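Local atomic coordinates of inorganic pyrophosphatase (Shewanella sp. AS-11, PDB entry 6LL8), a protein that probably hydrolyses diphosphate to two phosphates, as a family II, metal-dependent pyrophosphatase of the DHH family. Residues A[15-26]-A[116-125]; A[45-55]-A[135-146]. All coordinates share one frame; numbering follows the deposited sequence.

Interaction 1: residues A[15-26]-A[116-125]; sequences DSICGAIALAYL and CSNTVIKMMY. Unlike the reference sequence in segment 116-125: Ser-117 (reference Arg). With MG (magnesium ion), chain D.
Asp-15 meets the first turn of helix 117-128 with both carboxylate oxygens, an example of a metal ligand also gripped by a helix start. Asp-15 OD2 coordinates magnesium and accepts from Ser-117 N at 2.9 Å on its syn lone pair. Asp-15 OD1 is met nearly end-on by Asn-118 ND2, 2.8 Å away, the donor's amide plane turned 50° from the carboxylate. With CG anti to the backbone N (chi1 -167°), Asp-15 can reach both the metal and this turn. The Asn-118 amide fits as a knob among Asp-15, Cys-18, Gly-19 and Ala-22, and its OD1 is buried without a polar partner. Further along, Met-124 bends at chi3 to bring CE against Leu-23 CD1, while Leu-26 CB lies over one face of the Tyr-125 ring. The Tyr-125 hydroxyl donates to Ala-22 O at 2.7 Å, adding a second donor to a carbonyl already bonded to Leu-26 N. A phenylalanine in place of Tyr-125 would probably keep the ring under Leu-26 but leave Ala-22 O without this extra bond. Nearly parallel, segment axes at 10°, the helices pack between neighbours: Met-140 of helix 134-147 touches Ala-22 and Asn-118, and Ala-20 and Ala-24 rest on strand 34-38.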
loop_
_atom_site.group_PDB
_atom_site.type_symbol
_atom_site.label_atom_id
_atom_site.label_comp_id
_atom_site.label_asym_id
_atom_site.label_seq_id
_atom_site.Cartn_x
_atom_site.Cartn_y
_atom_site.Cartn_z
ATOM N N ASP A 15 -5.750 -1.863 0.948
ATOM C CA ASP A 15 -5.341 -3.236 1.246
ATOM C C ASP A 15 -5.050 -3.401 2.726
ATOM O O ASP A 15 -5.503 -4.372 3.350
ATOM C CB ASP A 15 -4.121 -3.579 0.401
ATOM C CG ASP A 15 -3.698 -5.021 0.306
ATOM O OD1 ASP A 15 -4.577 -5.903 0.538
ATOM O OD2 ASP A 15 -2.533 -5.286 -0.071
ATOM N N SER A 16 -4.326 -2.476 3.320
ATOM C CA SER A 16 -3.991 -2.542 4.747
ATOM C C SER A 16 -5.242 -2.448 5.616
ATOM O O SER A 16 -5.286 -3.090 6.672
ATOM C CB SER A 16 -2.996 -1.461 5.118
ATOM O OG SER A 16 -1.656 -1.826 4.834
ATOM N N ILE A 17 -6.188 -1.592 5.283
ATOM C CA ILE A 17 -7.409 -1.404 6.102
ATOM C C ILE A 17 -8.339 -2.581 5.890
ATOM O O ILE A 17 -8.812 -3.221 6.847
ATOM C CB ILE A 17 -8.081 -0.065 5.781
ATOM C CG1 ILE A 17 -7.166 1.095 6.160
ATOM C CG2 ILE A 17 -9.448 0.016 6.418
ATOM C CD1 ILE A 17 -6.838 1.234 7.633
ATOM N N CYS A 18 -8.677 -2.848 4.642
ATOM C CA CYS A 18 -9.645 -3.910 4.318
ATOM C C CYS A 18 -9.088 -5.258 4.704
ATOM O O CYS A 18 -9.837 -6.130 5.151
ATOM C CB CYS A 18 -10.033 -3.855 2.847
ATOM S SG CYS A 18 -10.853 -2.285 2.402
ATOM N N GLY A 19 -7.795 -5.448 4.486
ATOM C CA GLY A 19 -7.180 -6.710 4.900
ATOM C C GLY A 19 -7.179 -6.919 6.391
ATOM O O GLY A 19 -7.407 -8.040 6.864
ATOM N N ALA A 20 -6.972 -5.867 7.167
ATOM C CA ALA A 20 -7.059 -6.008 8.639
ATOM C C ALA A 20 -8.480 -6.435 9.035
ATOM O O ALA A 20 -8.640 -7.326 9.883
ATOM C CB ALA A 20 -6.657 -4.736 9.309
ATOM N N ILE A 21 -9.487 -5.816 8.452
ATOM C CA ILE A 21 -10.900 -6.164 8.757
ATOM C C ILE A 21 -11.140 -7.613 8.346
ATOM O O ILE A 21 -11.716 -8.398 9.113
ATOM C CB ILE A 21 -11.854 -5.212 8.033
ATOM C CG1 ILE A 21 -11.727 -3.793 8.584
ATOM C CG2 ILE A 21 -13.285 -5.716 8.153
ATOM C CD1 ILE A 21 -12.473 -2.743 7.790
ATOM N N ALA A 22 -10.741 -7.976 7.138
ATOM C CA ALA A 22 -11.040 -9.310 6.597
ATOM C C ALA A 22 -10.314 -10.395 7.387
ATOM O O ALA A 22 -10.910 -11.457 7.686
ATOM C CB ALA A 22 -10.664 -9.357 5.138
ATOM N N LEU A 23 -9.049 -10.199 7.732
ATOM C CA LEU A 23 -8.317 -11.228 8.479
ATOM C C LEU A 23 -8.795 -11.269 9.911
ATOM O O LEU A 23 -8.901 -12.374 10.473
ATOM C CB LEU A 23 -6.821 -11.005 8.379
ATOM C CG LEU A 23 -5.967 -12.005 9.147
ATOM C CD1 LEU A 23 -6.256 -13.440 8.794
ATOM C CD2 LEU A 23 -4.485 -11.693 8.962
ATOM N N ALA A 24 -9.104 -10.137 10.551
ATOM C CA ALA A 24 -9.643 -10.211 11.927
ATOM C C ALA A 24 -10.933 -11.028 11.933
ATOM O O ALA A 24 -11.165 -11.823 12.860
ATOM C CB ALA A 24 -9.864 -8.844 12.506
ATOM N N TYR A 25 -11.800 -10.843 10.952
ATOM C CA TYR A 25 -13.063 -11.609 10.905
ATOM C C TYR A 25 -12.735 -13.087 10.832
ATOM O O TYR A 25 -13.311 -13.918 11.551
ATOM C CB TYR A 25 -13.916 -11.156 9.729
ATOM C CG TYR A 25 -15.194 -11.961 9.604
ATOM C CD1 TYR A 25 -16.309 -11.664 10.355
ATOM C CD2 TYR A 25 -15.251 -13.059 8.784
ATOM C CE1 TYR A 25 -17.444 -12.443 10.231
ATOM C CE2 TYR A 25 -16.355 -13.881 8.684
ATOM C CZ TYR A 25 -17.473 -13.554 9.409
ATOM O OH TYR A 25 -18.608 -14.344 9.328
ATOM N N LEU A 26 -11.847 -13.475 9.920
ATOM C CA LEU A 26 -11.471 -14.893 9.739
ATOM C C LEU A 26 -10.915 -15.447 11.051
ATOM O O LEU A 26 -11.344 -16.542 11.472
ATOM C CB LEU A 26 -10.421 -14.986 8.637
ATOM C CG LEU A 26 -9.803 -16.368 8.441
ATOM C CD1 LEU A 26 -10.860 -17.429 8.166
ATOM C CD2 LEU A 26 -8.771 -16.325 7.356
ATOM N N CYS A 116 -2.177 -8.390 -4.492
ATOM C CA CYS A 116 -2.850 -7.768 -3.343
ATOM C C CYS A 116 -2.754 -8.669 -2.117
ATOM O O CYS A 116 -2.944 -9.888 -2.253
ATOM C CB CYS A 116 -4.283 -7.471 -3.715
ATOM S SG CYS A 116 -5.192 -6.590 -2.436
ATOM N N SER A 117 -2.553 -8.091 -0.934
ATOM C CA SER A 117 -2.576 -8.910 0.284
ATOM C C SER A 117 -3.916 -9.604 0.433
ATOM O O SER A 117 -3.982 -10.731 0.955
ATOM C CB SER A 117 -2.323 -8.082 1.525
ATOM O OG SER A 117 -1.069 -7.442 1.531
ATOM N N ASN A 118 -5.001 -8.967 0.037
ATOM C CA ASN A 118 -6.347 -9.555 0.191
ATOM C C ASN A 118 -6.524 -10.774 -0.699
ATOM O O ASN A 118 -7.380 -11.608 -0.357
ATOM C CB ASN A 118 -7.457 -8.517 0.001
ATOM C CG ASN A 118 -7.750 -7.732 1.259
ATOM O OD1 ASN A 118 -8.558 -8.202 2.070
ATOM N ND2 ASN A 118 -7.057 -6.623 1.496
ATOM N N THR A 119 -5.757 -10.914 -1.771
ATOM C CA THR A 119 -5.762 -12.175 -2.561
ATOM C C THR A 119 -5.266 -13.308 -1.673
ATOM O O THR A 119 -5.818 -14.435 -1.699
ATOM C CB THR A 119 -4.957 -12.003 -3.832
ATOM O OG1 THR A 119 -5.586 -10.956 -4.570
ATOM C CG2 THR A 119 -4.865 -13.264 -4.653
ATOM N N VAL A 120 -4.211 -13.048 -0.913
ATOM C CA VAL A 120 -3.655 -14.063 0.007
ATOM C C VAL A 120 -4.643 -14.306 1.154
ATOM O O VAL A 120 -4.848 -15.449 1.569
ATOM C CB VAL A 120 -2.281 -13.635 0.523
ATOM C CG1 VAL A 120 -1.670 -14.784 1.329
ATOM C CG2 VAL A 120 -1.354 -13.229 -0.602
ATOM N N ILE A 121 -5.280 -13.272 1.697
ATOM C CA ILE A 121 -6.274 -13.491 2.757
ATOM C C ILE A 121 -7.408 -14.357 2.219
ATOM O O ILE A 121 -7.883 -15.219 2.951
ATOM C CB ILE A 121 -6.734 -12.141 3.325
ATOM C CG1 ILE A 121 -5.559 -11.421 3.988
ATOM C CG2 ILE A 121 -7.878 -12.335 4.293
ATOM C CD1 ILE A 121 -5.835 -9.980 4.366
ATOM N N LYS A 122 -7.820 -14.195 0.974
ATOM C CA LYS A 122 -8.868 -15.083 0.418
ATOM C C LYS A 122 -8.357 -16.518 0.444
ATOM O O LYS A 122 -9.132 -17.429 0.773
ATOM C CB LYS A 122 -9.258 -14.592 -0.970
ATOM C CG LYS A 122 -10.603 -15.069 -1.448
ATOM C CD LYS A 122 -10.672 -16.395 -1.988
ATOM C CE LYS A 122 -12.092 -16.663 -2.505
ATOM N NZ LYS A 122 -12.089 -17.997 -3.094
ATOM N N MET A 123 -7.100 -16.738 0.110
ATOM C CA MET A 123 -6.512 -18.101 0.186
ATOM C C MET A 123 -6.595 -18.629 1.617
ATOM O O MET A 123 -6.796 -19.838 1.799
ATOM C CB MET A 123 -5.044 -18.112 -0.244
ATOM C CG MET A 123 -4.837 -17.837 -1.702
ATOM S SD MET A 123 -3.048 -17.599 -1.973
ATOM C CE MET A 123 -3.024 -17.175 -3.712
ATOM N N MET A 124 -6.452 -17.764 2.604
ATOM C CA MET A 124 -6.588 -18.204 4.007
ATOM C C MET A 124 -8.026 -18.615 4.318
ATOM O O MET A 124 -8.251 -19.665 4.952
ATOM C CB MET A 124 -6.106 -17.094 4.935
ATOM C CG MET A 124 -4.671 -16.728 4.742
ATOM S SD MET A 124 -4.108 -15.304 5.711
ATOM C CE MET A 124 -4.027 -16.034 7.327
ATOM N N TYR A 125 -9.007 -17.855 3.867
ATOM C CA TYR A 125 -10.406 -18.259 4.054
ATOM C C TYR A 125 -10.624 -19.632 3.417
ATOM O O TYR A 125 -11.305 -20.477 4.018
ATOM C CB TYR A 125 -11.400 -17.276 3.437
ATOM C CG TYR A 125 -11.729 -16.081 4.287
ATOM C CD1 TYR A 125 -10.988 -14.912 4.259
ATOM C CD2 TYR A 125 -12.905 -16.083 5.009
ATOM C CE1 TYR A 125 -11.356 -13.811 5.009
ATOM C CE2 TYR A 125 -13.284 -14.993 5.769
ATOM C CZ TYR A 125 -12.520 -13.831 5.757
ATOM O OH TYR A 125 -12.937 -12.753 6.497
HETATM MG MG MG D . -0.963 -4.136 -0.880
#

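Interaction 2: residues A[45-55]-A[135-146]; sequences ETAFILEKFGF and NIAGIMMCAILS
Phe-53 drives its ring into helix 134-147 as a knob among Asn-135, Gly-138, Ile-139 and Cys-142, illustrating how an antiparallel helix pair of the DHH domain, with segment axes at 156°, can close around a glycine. Gly-138 CA sits over the centre of the ring, 3.6 Å from its centroid, a CH-pi contact close enough that a beta carbon here would probably run into the Phe-53 ring. Cys-142 SG comes instead to the ring's edge, a sulfur-aromatic contact, and Lys-52 CG lies toward the rim of the opposite face.

Phe-55 follows a Schellman turn at Gly-54 and presents a second ring. Ile-139 CD1 lies over one of its faces, 4.0 Å from the centroid, and Asn-135 O reaches its edge. Ile-139 holds CG1 between the backbone N and the carbonyl carbon (chi1 69°), which leaves CG2 to fill the space where Ile-49, Leu-50, Phe-53 and Phe-55 converge. Ile-49 then continues the apolar seam, its CD1 resting 3.7 Å from Cys-142 CB.

Polar groups finish both ends. Ser-146 OG donates to Glu-45 OE2 at 2.7 Å, on the syn lone pair, and is also bonded to Lys-187; the other carboxylate oxygen, Glu-45 OE1, is bonded to Ser-14. This end lies near the metal centre, where Asp-147 directly follows Ser-146. At the far end a water over the Phe-55 ring, on the face away from Ile-139, donates to Phe-53 O and accepts from Asn-135 ND2, both at 2.8 Å.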
loop_
_atom_site.group_PDB
_atom_site.type_symbol
_atom_site.label_atom_id
_atom_site.label_comp_id
_atom_site.label_asym_id
_atom_site.label_seq_id
_atom_site.Cartn_x
_atom_site.Cartn_y
_atom_site.Cartn_z
ATOM N N GLU A 45 -10.100 7.210 -0.807
ATOM C CA GLU A 45 -10.479 5.954 -1.497
ATOM C C GLU A 45 -10.957 4.935 -0.477
ATOM O O GLU A 45 -11.989 4.257 -0.672
ATOM C CB GLU A 45 -9.282 5.392 -2.265
ATOM C CG GLU A 45 -9.590 4.125 -3.018
ATOM C CD GLU A 45 -8.490 3.146 -3.307
ATOM O OE1 GLU A 45 -7.942 2.568 -2.425
ATOM O OE2 GLU A 45 -8.309 2.912 -4.471
ATOM N N THR A 46 -10.223 4.754 0.618
ATOM C CA THR A 46 -10.608 3.737 1.606
ATOM C C THR A 46 -11.920 4.126 2.271
ATOM O O THR A 46 -12.763 3.267 2.523
ATOM C CB THR A 46 -9.517 3.492 2.649
ATOM O OG1 THR A 46 -8.285 3.226 1.966
ATOM C CG2 THR A 46 -9.875 2.336 3.550
ATOM N N ALA A 47 -12.111 5.404 2.572
ATOM C CA ALA A 47 -13.382 5.848 3.165
ATOM C C ALA A 47 -14.530 5.483 2.222
ATOM O O ALA A 47 -15.596 5.070 2.683
ATOM C CB ALA A 47 -13.314 7.327 3.467
ATOM N N PHE A 48 -14.335 5.695 0.923
ATOM C CA PHE A 48 -15.341 5.365 -0.095
ATOM C C PHE A 48 -15.685 3.896 -0.036
ATOM O O PHE A 48 -16.868 3.502 -0.070
ATOM C CB PHE A 48 -14.815 5.807 -1.458
ATOM C CG PHE A 48 -15.669 5.421 -2.637
ATOM C CD1 PHE A 48 -16.666 6.263 -3.059
ATOM C CD2 PHE A 48 -15.475 4.227 -3.323
ATOM C CE1 PHE A 48 -17.476 5.925 -4.130
ATOM C CE2 PHE A 48 -16.278 3.895 -4.415
ATOM C CZ PHE A 48 -17.258 4.765 -4.814
ATOM N N ILE A 49 -14.666 3.042 0.015
ATOM C CA ILE A 49 -14.898 1.570 0.031
ATOM C C ILE A 49 -15.681 1.180 1.298
ATOM O O ILE A 49 -16.654 0.415 1.227
ATOM C CB ILE A 49 -13.558 0.838 -0.045
ATOM C CG1 ILE A 49 -12.865 1.055 -1.401
ATOM C CG2 ILE A 49 -13.734 -0.645 0.263
ATOM C CD1 ILE A 49 -11.404 0.626 -1.388
ATOM N N LEU A 50 -15.225 1.662 2.450
ATOM C CA LEU A 50 -15.873 1.256 3.707
ATOM C C LEU A 50 -17.313 1.766 3.738
ATOM O O LEU A 50 -18.189 1.057 4.218
ATOM C CB LEU A 50 -15.095 1.722 4.934
ATOM C CG LEU A 50 -13.706 1.116 5.124
ATOM C CD1 LEU A 50 -13.227 1.356 6.549
ATOM C CD2 LEU A 50 -13.617 -0.372 4.791
ATOM N N GLU A 51 -17.567 2.971 3.253
ATOM C CA GLU A 51 -18.936 3.500 3.272
ATOM C C GLU A 51 -19.803 2.642 2.353
ATOM O O GLU A 51 -20.963 2.309 2.701
ATOM C CB GLU A 51 -18.955 4.973 2.880
ATOM C CG GLU A 51 -20.354 5.584 2.986
ATOM C CD GLU A 51 -21.403 5.274 1.938
ATOM O OE1 GLU A 51 -21.068 4.884 0.817
ATOM O OE2 GLU A 51 -22.610 5.468 2.289
ATOM N N LYS A 52 -19.260 2.247 1.203
ATOM C CA LYS A 52 -20.055 1.493 0.214
ATOM C C LYS A 52 -20.562 0.186 0.813
ATOM O O LYS A 52 -21.675 -0.236 0.505
ATOM C CB LYS A 52 -19.207 1.224 -1.025
ATOM C CG LYS A 52 -19.907 0.466 -2.125
ATOM C CD LYS A 52 -19.052 0.361 -3.341
ATOM C CE LYS A 52 -19.673 -0.469 -4.442
ATOM N NZ LYS A 52 -20.943 0.127 -4.906
ATOM N N PHE A 53 -19.753 -0.471 1.630
ATOM C CA PHE A 53 -20.077 -1.804 2.174
ATOM C C PHE A 53 -20.426 -1.767 3.655
ATOM O O PHE A 53 -20.642 -2.829 4.231
ATOM C CB PHE A 53 -18.949 -2.791 1.848
ATOM C CG PHE A 53 -18.887 -3.115 0.383
ATOM C CD1 PHE A 53 -19.821 -3.954 -0.196
ATOM C CD2 PHE A 53 -17.959 -2.495 -0.412
ATOM C CE1 PHE A 53 -19.807 -4.167 -1.571
ATOM C CE2 PHE A 53 -17.945 -2.724 -1.777
ATOM C CZ PHE A 53 -18.858 -3.566 -2.348
ATOM N N GLY A 54 -20.589 -0.591 4.247
ATOM C CA GLY A 54 -21.186 -0.469 5.586
ATOM C C GLY A 54 -20.251 -0.650 6.758
ATOM O O GLY A 54 -20.746 -0.956 7.831
ATOM N N PHE A 55 -18.954 -0.453 6.604
ATOM C CA PHE A 55 -17.986 -0.653 7.695
ATOM C C PHE A 55 -17.572 0.655 8.345
ATOM O O PHE A 55 -17.373 1.666 7.667
ATOM C CB PHE A 55 -16.710 -1.310 7.160
ATOM C CG PHE A 55 -16.892 -2.746 6.758
ATOM C CD1 PHE A 55 -16.730 -3.754 7.676
ATOM C CD2 PHE A 55 -17.291 -3.076 5.479
ATOM C CE1 PHE A 55 -16.946 -5.070 7.304
ATOM C CE2 PHE A 55 -17.487 -4.397 5.100
ATOM C CZ PHE A 55 -17.316 -5.388 6.019
ATOM N N ASN A 135 -20.428 -8.492 2.712
ATOM C CA ASN A 135 -19.820 -7.173 2.979
ATOM C C ASN A 135 -18.295 -7.271 2.967
ATOM O O ASN A 135 -17.615 -6.423 2.398
ATOM C CB ASN A 135 -20.424 -6.525 4.231
ATOM C CG ASN A 135 -20.257 -7.299 5.542
ATOM O OD1 ASN A 135 -19.860 -8.468 5.584
ATOM N ND2 ASN A 135 -20.683 -6.689 6.640
ATOM N N ILE A 136 -17.760 -8.271 3.648
ATOM C CA ILE A 136 -16.304 -8.525 3.664
ATOM C C ILE A 136 -15.834 -8.800 2.231
ATOM O O ILE A 136 -14.791 -8.270 1.808
ATOM C CB ILE A 136 -15.947 -9.706 4.578
ATOM C CG1 ILE A 136 -16.321 -9.418 6.030
ATOM C CG2 ILE A 136 -14.490 -10.104 4.401
ATOM C CD1 ILE A 136 -15.393 -8.515 6.707
ATOM N N ALA A 137 -16.580 -9.592 1.490
ATOM C CA ALA A 137 -16.161 -9.885 0.110
ATOM C C ALA A 137 -16.051 -8.590 -0.696
ATOM O O ALA A 137 -15.129 -8.455 -1.518
ATOM C CB ALA A 137 -17.121 -10.850 -0.562
ATOM N N GLY A 138 -16.977 -7.674 -0.476
ATOM C CA GLY A 138 -16.959 -6.428 -1.235
ATOM C C GLY A 138 -15.700 -5.627 -0.971
ATOM O O GLY A 138 -15.110 -5.092 -1.900
ATOM N N ILE A 139 -15.336 -5.472 0.304
ATOM C CA ILE A 139 -14.155 -4.640 0.604
ATOM C C ILE A 139 -12.898 -5.375 0.139
ATOM O O ILE A 139 -11.944 -4.706 -0.302
ATOM C CB ILE A 139 -14.109 -4.164 2.059
ATOM C CG1 ILE A 139 -13.851 -5.278 3.072
ATOM C CG2 ILE A 139 -15.354 -3.358 2.387
ATOM C CD1 ILE A 139 -13.624 -4.777 4.477
ATOM N N MET A 140 -12.837 -6.691 0.233
ATOM C CA MET A 140 -11.681 -7.439 -0.272
ATOM C C MET A 140 -11.545 -7.255 -1.784
ATOM O O MET A 140 -10.454 -7.022 -2.305
ATOM C CB MET A 140 -11.811 -8.915 0.080
ATOM C CG MET A 140 -11.712 -9.235 1.572
ATOM S SD MET A 140 -11.937 -10.976 1.931
ATOM C CE MET A 140 -10.427 -11.654 1.267
ATOM N N MET A 141 -12.671 -7.356 -2.473
ATOM C CA MET A 141 -12.713 -7.148 -3.925
ATOM C C MET A 141 -12.161 -5.767 -4.270
ATOM O O MET A 141 -11.331 -5.626 -5.181
ATOM C CB MET A 141 -14.153 -7.294 -4.384
ATOM C CG MET A 141 -14.353 -7.113 -5.886
ATOM S SD MET A 141 -16.017 -6.584 -6.348
ATOM C CE MET A 141 -15.983 -4.926 -5.682
ATOM N N CYS A 142 -12.636 -4.753 -3.556
ATOM C CA CYS A 142 -12.180 -3.373 -3.823
ATOM C C CYS A 142 -10.679 -3.271 -3.581
ATOM O O CYS A 142 -9.965 -2.610 -4.364
ATOM C CB CYS A 142 -12.916 -2.361 -2.971
ATOM S SG CYS A 142 -14.629 -2.108 -3.443
ATOM N N ALA A 143 -10.187 -3.833 -2.488
ATOM C CA ALA A 143 -8.747 -3.749 -2.218
ATOM C C ALA A 143 -7.933 -4.338 -3.366
ATOM O O ALA A 143 -6.903 -3.754 -3.762
ATOM C CB ALA A 143 -8.410 -4.454 -0.934
ATOM N N ILE A 144 -8.368 -5.463 -3.930
ATOM C CA ILE A 144 -7.591 -6.115 -5.000
ATOM C C ILE A 144 -7.674 -5.262 -6.263
ATOM O O ILE A 144 -6.671 -5.117 -6.966
ATOM C CB ILE A 144 -8.069 -7.558 -5.222
ATOM C CG1 ILE A 144 -7.971 -8.411 -3.953
ATOM C CG2 ILE A 144 -7.270 -8.184 -6.366
ATOM C CD1 ILE A 144 -8.783 -9.663 -3.996
ATOM N N LEU A 145 -8.845 -4.730 -6.578
ATOM C CA LEU A 145 -8.982 -3.823 -7.734
ATOM C C LEU A 145 -8.076 -2.613 -7.575
ATOM O O LEU A 145 -7.526 -2.108 -8.562
ATOM C CB LEU A 145 -10.438 -3.399 -7.870
ATOM C CG LEU A 145 -11.375 -4.466 -8.408
ATOM C CD1 LEU A 145 -12.806 -4.059 -8.099
ATOM C CD2 LEU A 145 -11.179 -4.699 -9.893
ATOM N N SER A 146 -7.911 -2.100 -6.364
ATOM C CA SER A 146 -7.051 -0.930 -6.105
ATOM C C SER A 146 -5.587 -1.320 -6.286
ATOM O O SER A 146 -4.862 -0.660 -7.051
ATOM C CB SER A 146 -7.325 -0.379 -4.732
ATOM O OG SER A 146 -6.615 0.819 -4.591
HETATM O O HOH W 1 -21.271 -3.957 6.667
#

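In the fold
From the N terminus, helix 14-29 follows strand 4-7 after a short loop, and helix 44-53 follows strand 34-38; their partners come only after the remaining strands of the parallel sheet. Interaction 1 closes a loop of 89 residues between 15-26 and 116-125, and interaction 2 one of 79 between 45-55 and 135-146. The loops cross rather than nest, since the segments alternate along the chain. Helices 117-128 and 134-147, successive in sequence, thus reach back to two early helices of the DHH domain. The contacts meet where Asn-118 packs on Met-140 and Ala-143, so the four helices form one bundle, with ends near the metals and imidodiphosphate.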